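Local coordinates for protein putative Nitroreductase (Desulfovibrio desulfuricans subsp. desulfuricans str. G20, PDB 3E39) that probably works as an FMN-dependent oxidoreductase of the nitroreductase family and binds flavin mononucleotide, at residues 34-37 with 38-41; 62-65 with 66-70; 89-92 with 93-96. All coordinates share one frame; numbering follows the deposited sequence.

In the fold
Three local contacts mark helix ends or starts in this FMN-binding dimer of the nitroreductase family. Contact 1 is buried, at the C-terminal end of helix 28-39. Contact 2 lies on the other side of the chain's centre, where helix 61-66 gives way to a turn; it is partly buried. Contact 3 is a surface contact at the start of helix 94-114. Contacts 1 and 2 rest mainly on backbone bonds, with an aromatic ring edge laid against a helix carbonyl. Contact 3 has no hydrogen bond between its two segments and relies on side-chain capping and packing. Contacts 1 and 3 also touch the second subunit, whereas contact 2 stays within its own chain.

Contact 1: residues 34-37 with 38-41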
loop_
_atom_site.group_PDB
_atom_site.type_symbol
_atom_site.label_atom_id
_atom_site.label_comp_id
_atom_site.label_asym_id
_atom_site.label_seq_id
_atom_site.Cartn_x
_atom_site.Cartn_y
_atom_site.Cartn_z
ATOM N N ILE A 34 3.150 15.067 0.578
ATOM C CA ILE A 34 3.519 13.660 0.610
ATOM C C ILE A 34 3.043 13.034 1.933
ATOM O O ILE A 34 2.421 11.976 1.961
ATOM C CB ILE A 34 5.025 13.452 0.379
ATOM C CG1 ILE A 34 5.388 13.784 -1.081
ATOM C CG2 ILE A 34 5.420 12.005 0.658
ATOM C CD1 ILE A 34 6.903 13.974 -1.343
ATOM N N LEU A 35 3.311 13.711 3.032
ATOM C CA LEU A 35 2.911 13.203 4.344
ATOM C C LEU A 35 1.377 13.097 4.435
ATOM O O LEU A 35 0.858 12.117 4.966
ATOM C CB LEU A 35 3.459 14.097 5.448
ATOM C CG LEU A 35 4.967 14.051 5.704
ATOM C CD1 LEU A 35 5.315 15.198 6.675
ATOM C CD2 LEU A 35 5.385 12.732 6.245
ATOM N N GLU A 36 0.667 14.092 3.893
ATOM C CA GLU A 36 -0.830 14.076 3.885
ATOM C C GLU A 36 -1.368 12.864 3.137
ATOM O O GLU A 36 -2.386 12.278 3.528
ATOM C CB GLU A 36 -1.395 15.366 3.251
ATOM C CG GLU A 36 -1.347 16.585 4.183
ATOM C CD GLU A 36 -2.304 16.480 5.344
ATOM O OE1 GLU A 36 -3.383 15.855 5.204
ATOM O OE2 GLU A 36 -2.003 17.050 6.404
ATOM N N ALA A 37 -0.697 12.498 2.047
ATOM C CA ALA A 37 -1.051 11.275 1.288
ATOM C C ALA A 37 -0.870 10.060 2.205
ATOM O O ALA A 37 -1.707 9.158 2.268
ATOM C CB ALA A 37 -0.175 11.134 0.042
ATOM N N GLY A 38 0.241 10.044 2.932
ATOM C CA GLY A 38 0.519 8.971 3.868
ATOM C C GLY A 38 -0.523 8.769 4.966
ATOM O O GLY A 38 -0.960 7.630 5.176
ATOM N N ILE A 39 -0.949 9.846 5.645
ATOM C CA ILE A 39 -1.893 9.718 6.751
ATOM C C ILE A 39 -3.291 9.325 6.273
ATOM O O ILE A 39 -4.082 8.758 7.051
ATOM C CB ILE A 39 -1.951 10.966 7.650
ATOM C CG1 ILE A 39 -2.623 12.133 6.962
ATOM C CG2 ILE A 39 -0.538 11.363 8.162
ATOM C CD1 ILE A 39 -2.890 13.304 7.962
ATOM N N TRP A 40 -3.591 9.586 4.999
ATOM C CA TRP A 40 -4.888 9.240 4.396
ATOM C C TRP A 40 -4.970 7.810 3.829
ATOM O O TRP A 40 -6.022 7.391 3.340
ATOM C CB TRP A 40 -5.386 10.317 3.425
ATOM C CG TRP A 40 -6.006 11.446 4.212
ATOM C CD1 TRP A 40 -5.380 12.570 4.662
ATOM C CD2 TRP A 40 -7.328 11.479 4.769
ATOM N NE1 TRP A 40 -6.241 13.323 5.403
ATOM C CE2 TRP A 40 -7.445 12.675 5.493
ATOM C CE3 TRP A 40 -8.429 10.636 4.690
ATOM C CZ2 TRP A 40 -8.612 13.031 6.147
ATOM C CZ3 TRP A 40 -9.571 10.968 5.337
ATOM C CH2 TRP A 40 -9.668 12.170 6.068
ATOM N N ALA A 41 -3.882 7.058 3.918
ATOM C CA ALA A 41 -3.964 5.627 3.644
ATOM C C ALA A 41 -4.912 5.022 4.688
ATOM O O ALA A 41 -5.039 5.540 5.810
ATOM C CB ALA A 41 -2.580 4.970 3.749
HETATM O O HOH W 1 -5.465 15.926 6.604
#
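Trp40 folds back beside Glu36, one helical turn earlier. Trp40 CB lies 3.6 Å from Glu36 O. CG sits slightly further from that oxygen, and Trp40 CD1 then brings the ring edge to 3.2 Å from Glu36 O, with the carbonyl oxygen in the ring plane. Beyond it, Trp40 NE1 donates 3.0 Å to water 1, also in the ring plane. The water passes a short bond on to Glu36 OE1. The carboxylate can meet the indole in this way because the Glu36 chain bends at CG (chi2 -69°). Glu36 OE1 also lies 3.8 Å from Ile39 CD1, so the acid sits alongside both side chains.

The backbone begins to leave the helix here. Ile39 N bonds to Leu35 O at 3.0 Å, as in a regular alpha helix. Trp40 N keeps the same spacing, to Glu36 O at 3.3 Å, and adds a weak bond to Ala37 O. Ala37 O is also held by Asn107 of helix 94-114. On the dimer side, Arg13 of the second subunit makes a cation-pi contact with the indole, and Arg15 of that subunit bonds to Trp40 O. This is the C-terminal end of helix 28-39, set in the FMN-binding dimer interface of the nitroreductase fold.

Contact 2: residues 62-65 with 66-70; sequences CDIL and AAHTR
Ile64 and His68 turn the same way off the end of helix 61-66. In Ile64, chi1 of -61° sets CG2 opposite the backbone N, on the flank that faces the next turn. In His68, chi1 of -66° and a nearly perpendicular chi2 of -89° swing the imidazole back alongside the isoleucine. The two side chains then lie side by side, with CG2 of Ile64 4.0 Å from CD2 of His68. The ring presents its edge to the backbone. His68 CD2 comes to 3.0 Å from Ile64 O, and the oxygen lies in the ring plane.

Backbone bonds record the end of the helix. Ala66 N reaches Cys62 O at 2.9 Å, and Ala67 N reaches Asp63 O at 3.1 Å. Ala67 N has a second, weak bond to Ile64 O. The next donor, His68 N, takes Leu65 O at 3.1 Å, approaching from above the carbonyl plane. A type I turn from Ala66 to Thr69 carries the chain away. Thr69 CG2 packs 3.4 Å from that same Leu65 O, while its OG1 bonds to Glu124 and to Tyr71 N.

Around the contact, Ile64 and His68 both pack on Leu132 of helix 129-135. Leu65 is buried against Ile55 of strand 50-56. Asp63 forms a salt bridge with Arg76 of helix 72-77.

The polarised CD2-H edge of the histidine probably gives Ile64 O a weak electrostatic partner, beside the weak bond from Ala67 N. The chemistry thus implies a helix end finished by backbone bonds and an imidazole edge. Its following turn brings Thr69 to Glu124, a residue of the FMN site.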
loop_
_atom_site.group_PDB
_atom_site.type_symbol
_atom_site.label_atom_id
_atom_site.label_comp_id
_atom_site.label_asym_id
_atom_site.label_seq_id
_atom_site.Cartn_x
_atom_site.Cartn_y
_atom_site.Cartn_z
ATOM N N CYS A 62 21.259 12.256 8.947
ATOM C CA CYS A 62 21.443 11.545 7.665
ATOM C C CYS A 62 22.689 10.701 7.724
ATOM O O CYS A 62 22.766 9.640 7.107
ATOM C CB CYS A 62 21.636 12.483 6.476
ATOM S SG CYS A 62 20.183 13.256 5.868
ATOM N N ASP A 63 23.688 11.189 8.450
ATOM C CA ASP A 63 24.941 10.466 8.594
ATOM C C ASP A 63 24.688 9.213 9.413
ATOM O O ASP A 63 25.286 8.160 9.162
ATOM C CB ASP A 63 25.989 11.312 9.309
ATOM C CG ASP A 63 26.589 12.397 8.434
ATOM O OD1 ASP A 63 26.275 12.502 7.226
ATOM O OD2 ASP A 63 27.413 13.142 8.997
ATOM N N ILE A 64 23.846 9.352 10.431
ATOM C CA ILE A 64 23.460 8.221 11.258
ATOM C C ILE A 64 22.736 7.192 10.402
ATOM O O ILE A 64 23.056 6.017 10.458
ATOM C CB ILE A 64 22.603 8.610 12.470
ATOM C CG1 ILE A 64 23.393 9.579 13.386
ATOM C CG2 ILE A 64 22.162 7.337 13.226
ATOM C CD1 ILE A 64 22.595 10.098 14.569
ATOM N N LEU A 65 21.747 7.631 9.623
ATOM C CA LEU A 65 21.038 6.734 8.707
ATOM C C LEU A 65 21.983 5.990 7.773
ATOM O O LEU A 65 21.893 4.763 7.623
ATOM C CB LEU A 65 19.992 7.509 7.877
ATOM C CG LEU A 65 18.794 8.071 8.654
ATOM C CD1 LEU A 65 17.927 8.931 7.730
ATOM C CD2 LEU A 65 17.969 6.940 9.263
ATOM N N ALA A 66 22.923 6.727 7.194
ATOM C CA ALA A 66 23.872 6.167 6.218
ATOM C C ALA A 66 24.773 5.113 6.829
ATOM O O ALA A 66 25.160 4.162 6.154
ATOM C CB ALA A 66 24.705 7.267 5.560
ATOM N N ALA A 67 25.121 5.273 8.096
ATOM C CA ALA A 67 25.983 4.285 8.767
ATOM C C ALA A 67 25.268 2.977 9.113
ATOM O O ALA A 67 25.920 2.045 9.570
ATOM C CB ALA A 67 26.598 4.875 10.049
ATOM N N HIS A 68 23.948 2.908 8.931
ATOM C CA HIS A 68 23.179 1.723 9.302
ATOM C C HIS A 68 22.419 1.113 8.126
ATOM O O HIS A 68 21.389 0.444 8.317
ATOM C CB HIS A 68 22.214 2.048 10.452
ATOM C CG HIS A 68 22.900 2.396 11.746
ATOM N ND1 HIS A 68 23.253 1.450 12.686
ATOM C CD2 HIS A 68 23.265 3.593 12.259
ATOM C CE1 HIS A 68 23.838 2.051 13.707
ATOM N NE2 HIS A 68 23.873 3.350 13.468
ATOM N N THR A 69 22.973 1.322 6.940
ATOM C CA THR A 69 22.464 0.782 5.692
ATOM C C THR A 69 23.569 0.530 4.667
ATOM O O THR A 69 24.589 1.224 4.619
ATOM C CB THR A 69 21.384 1.717 5.017
ATOM O OG1 THR A 69 20.841 1.077 3.855
ATOM C CG2 THR A 69 21.953 3.099 4.622
ATOM N N ARG A 70 23.372 -0.503 3.868
ATOM C CA ARG A 70 24.234 -0.720 2.723
ATOM C C ARG A 70 23.869 0.192 1.548
ATOM O O ARG A 70 24.620 0.278 0.574
ATOM C CB ARG A 70 24.215 -2.184 2.342
ATOM C CG ARG A 70 24.961 -3.022 3.375
ATOM C CD ARG A 70 25.142 -4.453 2.926
ATOM N NE ARG A 70 26.148 -5.170 3.722
ATOM C CZ ARG A 70 25.931 -5.688 4.934
ATOM N NH1 ARG A 70 24.762 -5.565 5.543
ATOM N NH2 ARG A 70 26.910 -6.331 5.553
#

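Contact 3: residues 89-92 with 93-96. With FMN (flavin mononucleotide), chain G; ACT (acetate ion), chain C.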
loop_
_atom_site.group_PDB
_atom_site.type_symbol
_atom_site.label_atom_id
_atom_site.label_comp_id
_atom_site.label_asym_id
_atom_site.label_seq_id
_atom_site.Cartn_x
_atom_site.Cartn_y
_atom_site.Cartn_z
ATOM N N GLU A 89 1.705 1.070 20.551
ATOM C CA GLU A 89 0.498 1.204 21.377
ATOM C C GLU A 89 -0.788 1.235 20.560
ATOM O O GLU A 89 -1.825 0.790 21.028
ATOM C CB GLU A 89 0.584 2.451 22.269
ATOM C CG GLU A 89 1.588 2.281 23.378
ATOM C CD GLU A 89 1.251 1.065 24.235
ATOM O OE1 GLU A 89 0.079 0.986 24.692
ATOM O OE2 GLU A 89 2.131 0.185 24.419
ATOM N N ALA A 90 -0.702 1.729 19.332
ATOM C CA ALA A 90 -1.847 1.829 18.452
ATOM C C ALA A 90 -2.099 0.581 17.583
ATOM O O ALA A 90 -3.063 0.557 16.820
ATOM C CB ALA A 90 -1.657 3.038 17.560
HETATM N N MSE A 91 -1.237 -0.432 17.650
HETATM C CA MSE A 91 -1.418 -1.613 16.792
HETATM C C MSE A 91 -2.515 -2.550 17.275
HETATM O O MSE A 91 -2.703 -2.693 18.489
HETATM C CB MSE A 91 -0.124 -2.419 16.678
HETATM C CG MSE A 91 0.979 -1.683 16.005
HETATM SE SE MSE A 91 2.657 -2.656 15.916
HETATM C CE MSE A 91 2.303 -3.711 14.689
ATOM N N TYR A 92 -3.229 -3.188 16.342
ATOM C CA TYR A 92 -4.245 -4.199 16.722
ATOM C C TYR A 92 -3.967 -5.585 16.157
ATOM O O TYR A 92 -4.532 -6.599 16.609
ATOM C CB TYR A 92 -5.651 -3.763 16.306
ATOM C CG TYR A 92 -6.013 -4.031 14.842
ATOM C CD1 TYR A 92 -5.405 -3.323 13.808
ATOM C CD2 TYR A 92 -6.987 -4.968 14.494
ATOM C CE1 TYR A 92 -5.733 -3.557 12.460
ATOM C CE2 TYR A 92 -7.340 -5.187 13.145
ATOM C CZ TYR A 92 -6.716 -4.462 12.141
ATOM O OH TYR A 92 -7.035 -4.672 10.807
ATOM N N ASN A 93 -3.097 -5.620 15.146
ATOM C CA ASN A 93 -2.764 -6.841 14.468
ATOM C C ASN A 93 -1.504 -6.599 13.685
ATOM O O ASN A 93 -1.492 -5.755 12.809
ATOM C CB ASN A 93 -3.913 -7.245 13.543
ATOM C CG ASN A 93 -3.665 -8.582 12.836
ATOM O OD1 ASN A 93 -2.905 -8.668 11.882
ATOM N ND2 ASN A 93 -4.339 -9.644 13.313
ATOM N N GLU A 94 -0.448 -7.333 13.989
ATOM C CA GLU A 94 0.846 -6.970 13.372
ATOM C C GLU A 94 0.828 -7.114 11.846
ATOM O O GLU A 94 1.245 -6.191 11.139
ATOM C CB GLU A 94 2.030 -7.684 14.053
ATOM C CG GLU A 94 2.023 -7.472 15.583
ATOM C CD GLU A 94 3.374 -7.667 16.264
ATOM O OE1 GLU A 94 4.365 -7.993 15.588
ATOM O OE2 GLU A 94 3.434 -7.489 17.500
ATOM N N VAL A 95 0.310 -8.221 11.326
ATOM C CA VAL A 95 0.238 -8.360 9.859
ATOM C C VAL A 95 -0.547 -7.193 9.231
ATOM O O VAL A 95 -0.038 -6.544 8.311
ATOM C CB VAL A 95 -0.397 -9.691 9.423
ATOM C CG1 VAL A 95 -0.796 -9.632 7.942
ATOM C CG2 VAL A 95 0.581 -10.865 9.729
ATOM N N LYS A 96 -1.767 -6.956 9.712
ATOM C CA LYS A 96 -2.639 -5.909 9.149
ATOM C C LYS A 96 -2.076 -4.488 9.282
ATOM O O LYS A 96 -2.307 -3.638 8.430
ATOM C CB LYS A 96 -4.055 -6.023 9.715
ATOM C CG LYS A 96 -4.731 -7.334 9.288
ATOM C CD LYS A 96 -6.128 -7.432 9.849
ATOM C CE LYS A 96 -6.424 -8.790 10.323
ATOM N NZ LYS A 96 -7.804 -8.917 10.811
HETATM N N1 FMN G . -13.576 -2.264 6.837
HETATM C C2 FMN G . -14.608 -3.140 7.078
HETATM O O2 FMN G . -15.737 -2.739 6.929
HETATM N N3 FMN G . -14.393 -4.450 7.443
HETATM C C4 FMN G . -13.130 -4.958 7.584
HETATM O O4 FMN G . -12.978 -6.180 7.604
HETATM C C4A FMN G . -12.069 -4.101 7.361
HETATM N N5 FMN G . -10.792 -4.567 7.492
HETATM C C5A FMN G . -9.736 -3.720 7.231
HETATM C C6 FMN G . -8.460 -4.218 7.395
HETATM C C7 FMN G . -7.360 -3.402 7.130
HETATM C C7M FMN G . -5.961 -3.909 7.354
HETATM C C8 FMN G . -7.528 -2.081 6.723
HETATM C C8M FMN G . -6.353 -1.266 6.208
HETATM C C9 FMN G . -8.807 -1.580 6.594
HETATM C C9A FMN G . -9.933 -2.388 6.858
HETATM N N10 FMN G . -11.252 -1.916 6.713
HETATM C C10 FMN G . -12.291 -2.759 6.966
HETATM C "C1'" FMN G . -11.559 -0.519 6.256
HETATM C "C2'" FMN G . -11.257 0.484 7.375
HETATM O "O2'" FMN G . -12.247 0.403 8.377
HETATM C "C3'" FMN G . -11.111 1.880 6.782
HETATM O "O3'" FMN G . -10.021 1.968 5.921
HETATM C "C4'" FMN G . -10.980 2.965 7.862
HETATM O "O4'" FMN G . -12.157 2.995 8.658
HETATM C "C5'" FMN G . -10.814 4.342 7.247
HETATM O "O5'" FMN G . -11.876 4.629 6.342
HETATM P P FMN G . -11.561 5.022 4.834
HETATM O O1P FMN G . -12.835 5.556 4.224
HETATM O O2P FMN G . -11.054 3.759 4.159
HETATM O O3P FMN G . -10.497 6.080 4.793
HETATM C C ACT C . -10.256 -6.331 11.222
HETATM O O ACT C . -9.271 -6.346 10.465
HETATM O OXT ACT C . -10.429 -7.345 11.915
HETATM C CH3 ACT C . -11.182 -5.150 11.280
HETATM O O HOH W 2 -5.846 -9.084 15.604
#
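Tyr92 and Asn93 meet as a CH-pi pair at the N-cap of helix 94-114. Asn93 CB sits almost squarely over one ring face of Tyr92, 3.9 Å from the centroid and 7° off the normal. The Asn93 amide does not stack on that ring; the two planes are 51° apart. A chi1 of -177° carries the Asn93 amide away from its own backbone N and toward the helix start. There Asn93 OD1 takes Lys96 N at 3.0 Å in a nearly straight bond, the capping bond. Its other end, ND2, gives a hydrogen bond to water 2, which in turn donates to Tyr92 O. The backbone N atoms of Tyr92 and Asn93 both bond to the carboxylate of Asp97.

Lys96 crosses the tyrosine at about a right angle. Its CD passes 3.1 Å from Tyr92 OH. The CE and NZ run on past the phenol to the bound acetate, probably from the crystallisation liquor. Lys96 NZ is also held by Asn127 and Gly123 O of the second subunit, so the ammonium group bridges the two subunits at the flavin pocket. On the far flank, Met91, present as selenomethionine, lays its CE 3.8 Å from Glu94 CA.

Both pocket residues touch the dimethylbenzene end of FMN: Tyr92 OH and Lys96 CB each lie 3.7 Å from its C7M. One acetate oxygen, ACT O, lies at the ring edge of Tyr92 and accepts from Tyr92 OH at 2.8 Å and from Lys96 NZ at 3.0 Å.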